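Local coordinates for protein CSE1 (Thermus thermophilus, PDB 4AN8) that forms part of the Cascade ribonucleoprotein complex and probably helps select foreign DNA in CRISPR adaptive immunity against viruses and plasmids, at residues E9-D15 with R99-F105; P17-V21 with L56-L60. All coordinates share one frame; numbering follows the deposited sequence. Where two conformers were deposited one is given.

How the contacts relate
Contact 1 joins the N-terminal strand 10-12 to the chain just after helix 88-98, partly buried, its centre about 27 Å from the centre of the chain; contact 2 sets strand 19-23 against helix 50-67 in the buried interior, its centre about 15 Å from that of the chain. Chemistry follows place: contact 1 relies on backbone hydrogen bonds, an amide and a phenyl ring, with charged groups at its margin, whereas contact 2 has no hydrogen bond across it. Their centres lie about 14 Å apart, and contact 2 is nested inside the chain loop that contact 1 closes. Trp18 NE1, 2.9 Å from Leu13 O in a probable hydrogen bond, ties them together.

Contact 1. Residues E9-D15 with R99-F105; sequences EKFNLID and RDRFFLF
Arg99 O is gripped from opposite faces of its carbonyl plane, by Asn12 ND2 at 3.0 Å and by the backbone N of Phe102. The side-chain amide of Asn12 works at both ends: OD1 accepts from Ile14 N at 2.8 Å, forming an Asx turn, while ND2 stands 3.3 Å above the centre of the Phe103 ring, the amide nearly perpendicular to the ring (86°). The other face of that ring carries Glu9. With its CG anti to the backbone N (chi1 -162°), the extended chain lays CG 3.7 Å from the ring centroid, almost exactly on the normal, and stacks the carboxylate nearly parallel to the ring. Phe103 is thus sandwiched between two polar side chains. In one of its two conformers the guanidinium of Arg99 lies almost parallel to the Asn12 amide, with Asp15 at its edge, though OD2 is too close to Arg99 NH1 for that pairing to be trusted in detail.

The backbones pair antiparallel. Lys10 N donates to Phe105 O, and Phe105 N returns a bond to Lys10 O. Leu104 and Phe105 together face Lys10 in a classic beta bulge, with Leu104 N reaching Phe11 O at 3.0 Å. Leu13 N closes on Phe102 O at 2.8 Å. Beside it, Ile14 CG1 lies over one face of the Phe102 ring, and Ile14 CD1 comes within 3.7 Å of Phe102 CD1; Trp219 and Phe111 also meet this ring. Lys10 NZ makes a salt bridge with Asp256. Backbone bonds fix the strand register, while the two-ended use of buried Asn12 couples the turn after strand 10-12 to the turn after helix 88-98.

Contact 2. Residues P17-V21 with L56-L60; sequences PWIPV and LHRLL
Trp18 and Leu56 run side by side with opposite headings, the indole reaching toward helix 50-67 and the leucine toward the strand. Their ends meet where Leu56 CD2 comes obliquely to the six-membered ring, 3.7 Å from CZ3. Leu59, one helical turn further on, crosses the indole at about a right angle and puts CD2 at the ring edge, near its plane, 3.6 Å from CH2. The far rim of the benzo ring thus meets two leucine methyl groups, one obliquely and one at its edge. CG of Trp18 is flanked by both backbone bonds of its CA (chi1 66°), a setting that carries the indole across its own neighbour: Ile19 CG1 lies 3.6 Å above the ring plane, over its centre.

The two branches of Leu56 serve different partners. While CD2 meets the indole, CD1 turns to the pyrrolidine of Pro20, 3.7 Å from its CD, these two side chains crossing near a right angle. Ile19 points toward the helix but stands looser, its CD1 4.4 Å from Leu60 CD2. Strand 19-21 and helix 56-60 run strongly crosswise, 108° between directions with axes 11.0 Å apart, so side chains from both segments bridge the distance and the backbones do not touch.

Trp18 and Ile19 form a classic beta bulge against Val30 on the neighbouring strand 26-30, and helix 154-167 adds Ala155, Ala158 and Leu162 around the indole. NE1, on the five-membered ring, has its partner in Leu13 O, outside this contact. With that group engaged away from the helix, what holds strand to helix is purely apolar side-chain packing, probably stabilised mainly by the hydrophobic effect and close fit.

Contact 1. Residues E9-D15 with R99-F105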
loop_
_atom_site.group_PDB
_atom_site.type_symbol
_atom_site.label_atom_id
_atom_site.label_comp_id
_atom_site.label_asym_id
_atom_site.label_seq_id
_atom_site.Cartn_x
_atom_site.Cartn_y
_atom_site.Cartn_z
ATOM N N GLU A 9 -21.072 -23.785 -12.507
ATOM C CA GLU A 9 -19.715 -23.818 -11.994
ATOM C C GLU A 9 -18.852 -23.195 -13.094
ATOM O O GLU A 9 -18.756 -23.747 -14.185
ATOM C CB GLU A 9 -19.314 -25.271 -11.764
ATOM C CG GLU A 9 -18.132 -25.477 -10.862
ATOM C CD GLU A 9 -17.732 -26.940 -10.772
ATOM O OE1 GLU A 9 -17.276 -27.493 -11.804
ATOM O OE2 GLU A 9 -17.865 -27.534 -9.671
ATOM N N LYS A 10 -18.254 -22.034 -12.841
ATOM C CA LYS A 10 -17.550 -21.322 -13.912
ATOM C C LYS A 10 -16.360 -20.446 -13.470
ATOM O O LYS A 10 -16.368 -19.857 -12.389
ATOM C CB LYS A 10 -18.541 -20.494 -14.727
ATOM C CG LYS A 10 -17.903 -19.799 -15.905
ATOM C CD LYS A 10 -18.871 -18.826 -16.568
ATOM C CE LYS A 10 -19.989 -19.554 -17.309
ATOM N NZ LYS A 10 -20.936 -18.570 -17.912
ATOM N N PHE A 11 -15.332 -20.408 -14.322
ATOM C CA PHE A 11 -14.198 -19.499 -14.200
ATOM C C PHE A 11 -13.337 -19.699 -12.942
ATOM O O PHE A 11 -13.360 -18.910 -11.995
ATOM C CB PHE A 11 -14.641 -18.048 -14.347
ATOM C CG PHE A 11 -13.515 -17.107 -14.732
ATOM C CD1 PHE A 11 -13.184 -16.895 -16.077
ATOM C CD2 PHE A 11 -12.778 -16.439 -13.753
ATOM C CE1 PHE A 11 -12.127 -16.025 -16.438
ATOM C CE2 PHE A 11 -11.731 -15.556 -14.105
ATOM C CZ PHE A 11 -11.408 -15.358 -15.445
ATOM N N ASN A 12 -12.542 -20.749 -12.971
ATOM C CA ASN A 12 -11.663 -21.058 -11.876
ATOM C C ASN A 12 -10.416 -20.145 -11.866
ATOM O O ASN A 12 -9.701 -20.011 -12.870
ATOM C CB ASN A 12 -11.269 -22.531 -11.944
ATOM C CG ASN A 12 -10.657 -23.010 -10.667
ATOM O OD1 ASN A 12 -9.519 -22.659 -10.350
ATOM N ND2 ASN A 12 -11.407 -23.799 -9.898
ATOM N N LEU A 13 -10.157 -19.517 -10.723
ATOM C CA LEU A 13 -9.066 -18.560 -10.647
ATOM C C LEU A 13 -7.697 -19.220 -10.645
ATOM O O LEU A 13 -6.671 -18.544 -10.766
ATOM C CB LEU A 13 -9.235 -17.653 -9.434
ATOM C CG LEU A 13 -10.547 -16.858 -9.447
ATOM C CD1 LEU A 13 -10.747 -16.217 -8.092
ATOM C CD2 LEU A 13 -10.545 -15.819 -10.565
ATOM N N ILE A 14 -7.663 -20.535 -10.498
ATOM C CA ILE A 14 -6.379 -21.229 -10.546
ATOM C C ILE A 14 -5.911 -21.433 -11.980
ATOM O O ILE A 14 -4.712 -21.434 -12.237
ATOM C CB ILE A 14 -6.429 -22.594 -9.863
ATOM C CG1 ILE A 14 -6.581 -22.386 -8.358
ATOM C CG2 ILE A 14 -5.169 -23.405 -10.219
ATOM C CD1 ILE A 14 -7.085 -23.583 -7.601
ATOM N N ASP A 15 -6.853 -21.561 -12.911
ATOM C CA ASP A 15 -6.508 -21.936 -14.277
ATOM C C ASP A 15 -6.773 -20.870 -15.340
ATOM O O ASP A 15 -6.173 -20.894 -16.415
ATOM C CB ASP A 15 -7.220 -23.232 -14.651
ATOM C CG ASP A 15 -6.914 -24.351 -13.690
ATOM O OD1 ASP A 15 -5.727 -24.702 -13.531
ATOM O OD2 ASP A 15 -7.858 -24.883 -13.083
ATOM N N ARG A 99 -9.112 -26.509 -5.165
ATOM C CA ARG A 99 -9.600 -26.104 -6.477
ATOM C C ARG A 99 -11.101 -25.795 -6.508
ATOM O O ARG A 99 -11.532 -24.820 -7.114
ATOM C CB ARG A 99 -9.279 -27.179 -7.514
ATOM C CG ARG A 99 -9.895 -26.883 -8.864
ATOM C CD ARG A 99 -9.559 -27.934 -9.896
ATOM N NE ARG A 99 -10.447 -27.807 -11.045
ATOM C CZ ARG A 99 -10.197 -27.026 -12.086
ATOM N NH1 ARG A 99 -9.080 -26.314 -12.119
ATOM N NH2 ARG A 99 -11.055 -26.962 -13.094
ATOM N N ASP A 100 -11.906 -26.618 -5.858
ATOM C CA ASP A 100 -13.350 -26.391 -5.929
ATOM C C ASP A 100 -13.815 -25.164 -5.148
ATOM O O ASP A 100 -15.001 -24.815 -5.199
ATOM C CB ASP A 100 -14.124 -27.642 -5.523
ATOM C CG ASP A 100 -13.964 -28.768 -6.531
ATOM O OD1 ASP A 100 -14.036 -28.491 -7.749
ATOM O OD2 ASP A 100 -13.747 -29.927 -6.107
ATOM N N ARG A 101 -12.889 -24.502 -4.455
ATOM C CA ARG A 101 -13.211 -23.245 -3.773
ATOM C C ARG A 101 -12.762 -21.989 -4.564
ATOM O O ARG A 101 -12.960 -20.856 -4.112
ATOM C CB ARG A 101 -12.640 -23.226 -2.347
ATOM C CG ARG A 101 -13.232 -24.296 -1.391
ATOM C CD ARG A 101 -14.702 -24.069 -1.060
ATOM N NE ARG A 101 -14.921 -22.812 -0.341
ATOM C CZ ARG A 101 -14.913 -22.675 0.985
ATOM N NH1 ARG A 101 -14.712 -23.727 1.770
ATOM N NH2 ARG A 101 -15.123 -21.475 1.532
ATOM N N PHE A 102 -12.202 -22.188 -5.753
ATOM C CA PHE A 102 -11.642 -21.072 -6.518
ATOM C C PHE A 102 -12.415 -20.729 -7.767
ATOM O O PHE A 102 -11.933 -19.981 -8.614
ATOM C CB PHE A 102 -10.182 -21.338 -6.878
ATOM C CG PHE A 102 -9.219 -21.026 -5.767
ATOM C CD1 PHE A 102 -8.929 -21.979 -4.806
ATOM C CD2 PHE A 102 -8.631 -19.760 -5.671
ATOM C CE1 PHE A 102 -8.042 -21.702 -3.800
ATOM C CE2 PHE A 102 -7.750 -19.459 -4.661
ATOM C CZ PHE A 102 -7.442 -20.430 -3.725
ATOM N N PHE A 103 -13.620 -21.269 -7.886
ATOM C CA PHE A 103 -14.512 -20.848 -8.962
ATOM C C PHE A 103 -15.144 -19.505 -8.618
ATOM O O PHE A 103 -15.645 -19.291 -7.505
ATOM C CB PHE A 103 -15.607 -21.888 -9.253
ATOM C CG PHE A 103 -15.110 -23.146 -9.932
ATOM C CD1 PHE A 103 -14.997 -23.208 -11.304
ATOM C CD2 PHE A 103 -14.794 -24.279 -9.189
ATOM C CE1 PHE A 103 -14.557 -24.370 -11.940
ATOM C CE2 PHE A 103 -14.349 -25.450 -9.825
ATOM C CZ PHE A 103 -14.240 -25.485 -11.198
ATOM N N LEU A 104 -15.117 -18.603 -9.597
ATOM C CA LEU A 104 -15.722 -17.290 -9.446
ATOM C C LEU A 104 -17.249 -17.399 -9.345
ATOM O O LEU A 104 -17.883 -16.616 -8.646
ATOM C CB LEU A 104 -15.335 -16.398 -10.631
ATOM C CG LEU A 104 -15.655 -14.914 -10.476
ATOM C CD1 LEU A 104 -14.977 -14.333 -9.189
ATOM C CD2 LEU A 104 -15.304 -14.121 -11.741
ATOM N N PHE A 105 -17.830 -18.347 -10.078
ATOM C CA PHE A 105 -19.271 -18.659 -9.995
ATOM C C PHE A 105 -19.437 -20.133 -9.617
ATOM O O PHE A 105 -18.797 -21.022 -10.200
ATOM C CB PHE A 105 -19.995 -18.376 -11.318
ATOM C CG PHE A 105 -19.751 -16.998 -11.850
ATOM C CD1 PHE A 105 -20.537 -15.933 -11.440
ATOM C CD2 PHE A 105 -18.717 -16.767 -12.751
ATOM C CE1 PHE A 105 -20.302 -14.643 -11.923
ATOM C CE2 PHE A 105 -18.465 -15.472 -13.263
ATOM C CZ PHE A 105 -19.243 -14.410 -12.842
#

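Contact 2. Residues P17-V21 with L56-L60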
loop_
_atom_site.group_PDB
_atom_site.type_symbol
_atom_site.label_atom_id
_atom_site.label_comp_id
_atom_site.label_asym_id
_atom_site.label_seq_id
_atom_site.Cartn_x
_atom_site.Cartn_y
_atom_site.Cartn_z
ATOM N N PRO A 17 -7.047 -17.039 -17.192
ATOM C CA PRO A 17 -6.219 -15.830 -17.218
ATOM C C PRO A 17 -6.926 -14.644 -16.578
ATOM O O PRO A 17 -7.955 -14.241 -17.073
ATOM C CB PRO A 17 -5.996 -15.582 -18.721
ATOM C CG PRO A 17 -7.050 -16.413 -19.444
ATOM C CD PRO A 17 -7.385 -17.556 -18.535
ATOM N N TRP A 18 -6.400 -14.099 -15.490
ATOM C CA TRP A 18 -7.025 -12.928 -14.868
ATOM C C TRP A 18 -6.009 -12.049 -14.155
ATOM O O TRP A 18 -6.312 -10.915 -13.810
ATOM C CB TRP A 18 -8.155 -13.343 -13.902
ATOM C CG TRP A 18 -7.698 -14.097 -12.704
ATOM C CD1 TRP A 18 -7.260 -15.384 -12.666
ATOM C CD2 TRP A 18 -7.654 -13.610 -11.353
ATOM N NE1 TRP A 18 -6.919 -15.726 -11.374
ATOM C CE2 TRP A 18 -7.159 -14.653 -10.552
ATOM C CE3 TRP A 18 -7.980 -12.383 -10.747
ATOM C CZ2 TRP A 18 -6.987 -14.514 -9.177
ATOM C CZ3 TRP A 18 -7.809 -12.246 -9.385
ATOM C CH2 TRP A 18 -7.314 -13.300 -8.613
ATOM N N ILE A 19 -4.804 -12.580 -13.942
ATOM C CA ILE A 19 -3.727 -11.860 -13.266
ATOM C C ILE A 19 -2.798 -11.235 -14.318
ATOM O O ILE A 19 -2.113 -11.949 -15.063
ATOM C CB ILE A 19 -2.911 -12.812 -12.353
ATOM C CG1 ILE A 19 -3.818 -13.510 -11.334
ATOM C CG2 ILE A 19 -1.778 -12.074 -11.639
ATOM C CD1 ILE A 19 -3.113 -14.583 -10.539
ATOM N N PRO A 20 -2.781 -9.896 -14.399
ATOM C CA PRO A 20 -1.953 -9.247 -15.420
ATOM C C PRO A 20 -0.478 -9.206 -15.027
ATOM O O PRO A 20 -0.130 -8.519 -14.057
ATOM C CB PRO A 20 -2.514 -7.819 -15.482
ATOM C CG PRO A 20 -3.484 -7.700 -14.318
ATOM C CD PRO A 20 -3.381 -8.928 -13.475
ATOM N N VAL A 21 0.376 -9.908 -15.773
ATOM C CA VAL A 21 1.809 -9.895 -15.491
ATOM C C VAL A 21 2.629 -9.472 -16.717
ATOM O O VAL A 21 2.258 -9.756 -17.852
ATOM C CB VAL A 21 2.308 -11.304 -15.018
ATOM C CG1 VAL A 21 1.764 -11.661 -13.634
ATOM C CG2 VAL A 21 1.902 -12.363 -16.031
ATOM N N LEU A 56 -3.453 -8.631 -5.443
ATOM C CA LEU A 56 -2.999 -9.782 -6.217
ATOM C C LEU A 56 -1.786 -10.447 -5.543
ATOM O O LEU A 56 -1.751 -11.679 -5.406
ATOM C CB LEU A 56 -2.724 -9.413 -7.674
ATOM C CG LEU A 56 -3.940 -8.973 -8.509
ATOM C CD1 LEU A 56 -3.536 -8.313 -9.850
ATOM C CD2 LEU A 56 -4.868 -10.121 -8.741
ATOM N N HIS A 57 -0.831 -9.645 -5.069
ATOM C CA HIS A 57 0.282 -10.189 -4.288
ATOM C C HIS A 57 -0.188 -10.843 -3.000
ATOM O O HIS A 57 0.340 -11.889 -2.630
ATOM C CB HIS A 57 1.304 -9.116 -3.911
ATOM C CG HIS A 57 2.151 -8.671 -5.048
ATOM N ND1 HIS A 57 1.829 -7.581 -5.830
ATOM C CD2 HIS A 57 3.293 -9.183 -5.565
ATOM C CE1 HIS A 57 2.746 -7.435 -6.771
ATOM N NE2 HIS A 57 3.649 -8.386 -6.624
ATOM N N ARG A 58 -1.151 -10.229 -2.308
ATOM C CA ARG A 58 -1.597 -10.771 -1.006
ATOM C C ARG A 58 -2.335 -12.106 -1.150
ATOM O O ARG A 58 -2.164 -12.995 -0.326
ATOM C CB ARG A 58 -2.433 -9.759 -0.201
ATOM C CG ARG A 58 -1.665 -8.478 0.152
ATOM C CD ARG A 58 -2.589 -7.268 0.442
ATOM N NE ARG A 58 -3.398 -7.481 1.646
ATOM C CZ ARG A 58 -2.941 -7.334 2.887
ATOM N NH1 ARG A 58 -1.683 -6.979 3.084
ATOM N NH2 ARG A 58 -3.739 -7.558 3.931
ATOM N N LEU A 59 -3.138 -12.241 -2.198
ATOM C CA LEU A 59 -3.752 -13.521 -2.527
ATOM C C LEU A 59 -2.684 -14.610 -2.845
ATOM O O LEU A 59 -2.735 -15.724 -2.311
ATOM C CB LEU A 59 -4.731 -13.353 -3.677
ATOM C CG LEU A 59 -5.425 -14.645 -4.135
ATOM C CD1 LEU A 59 -6.155 -15.321 -2.968
ATOM C CD2 LEU A 59 -6.411 -14.378 -5.310
ATOM N N LEU A 60 -1.703 -14.277 -3.685
ATOM C CA LEU A 60 -0.644 -15.231 -4.006
ATOM C C LEU A 60 0.119 -15.650 -2.749
ATOM O O LEU A 60 0.402 -16.835 -2.560
ATOM C CB LEU A 60 0.347 -14.668 -5.036
ATOM C CG LEU A 60 -0.274 -14.447 -6.419
ATOM C CD1 LEU A 60 0.770 -13.949 -7.386
ATOM C CD2 LEU A 60 -0.958 -15.717 -6.929
#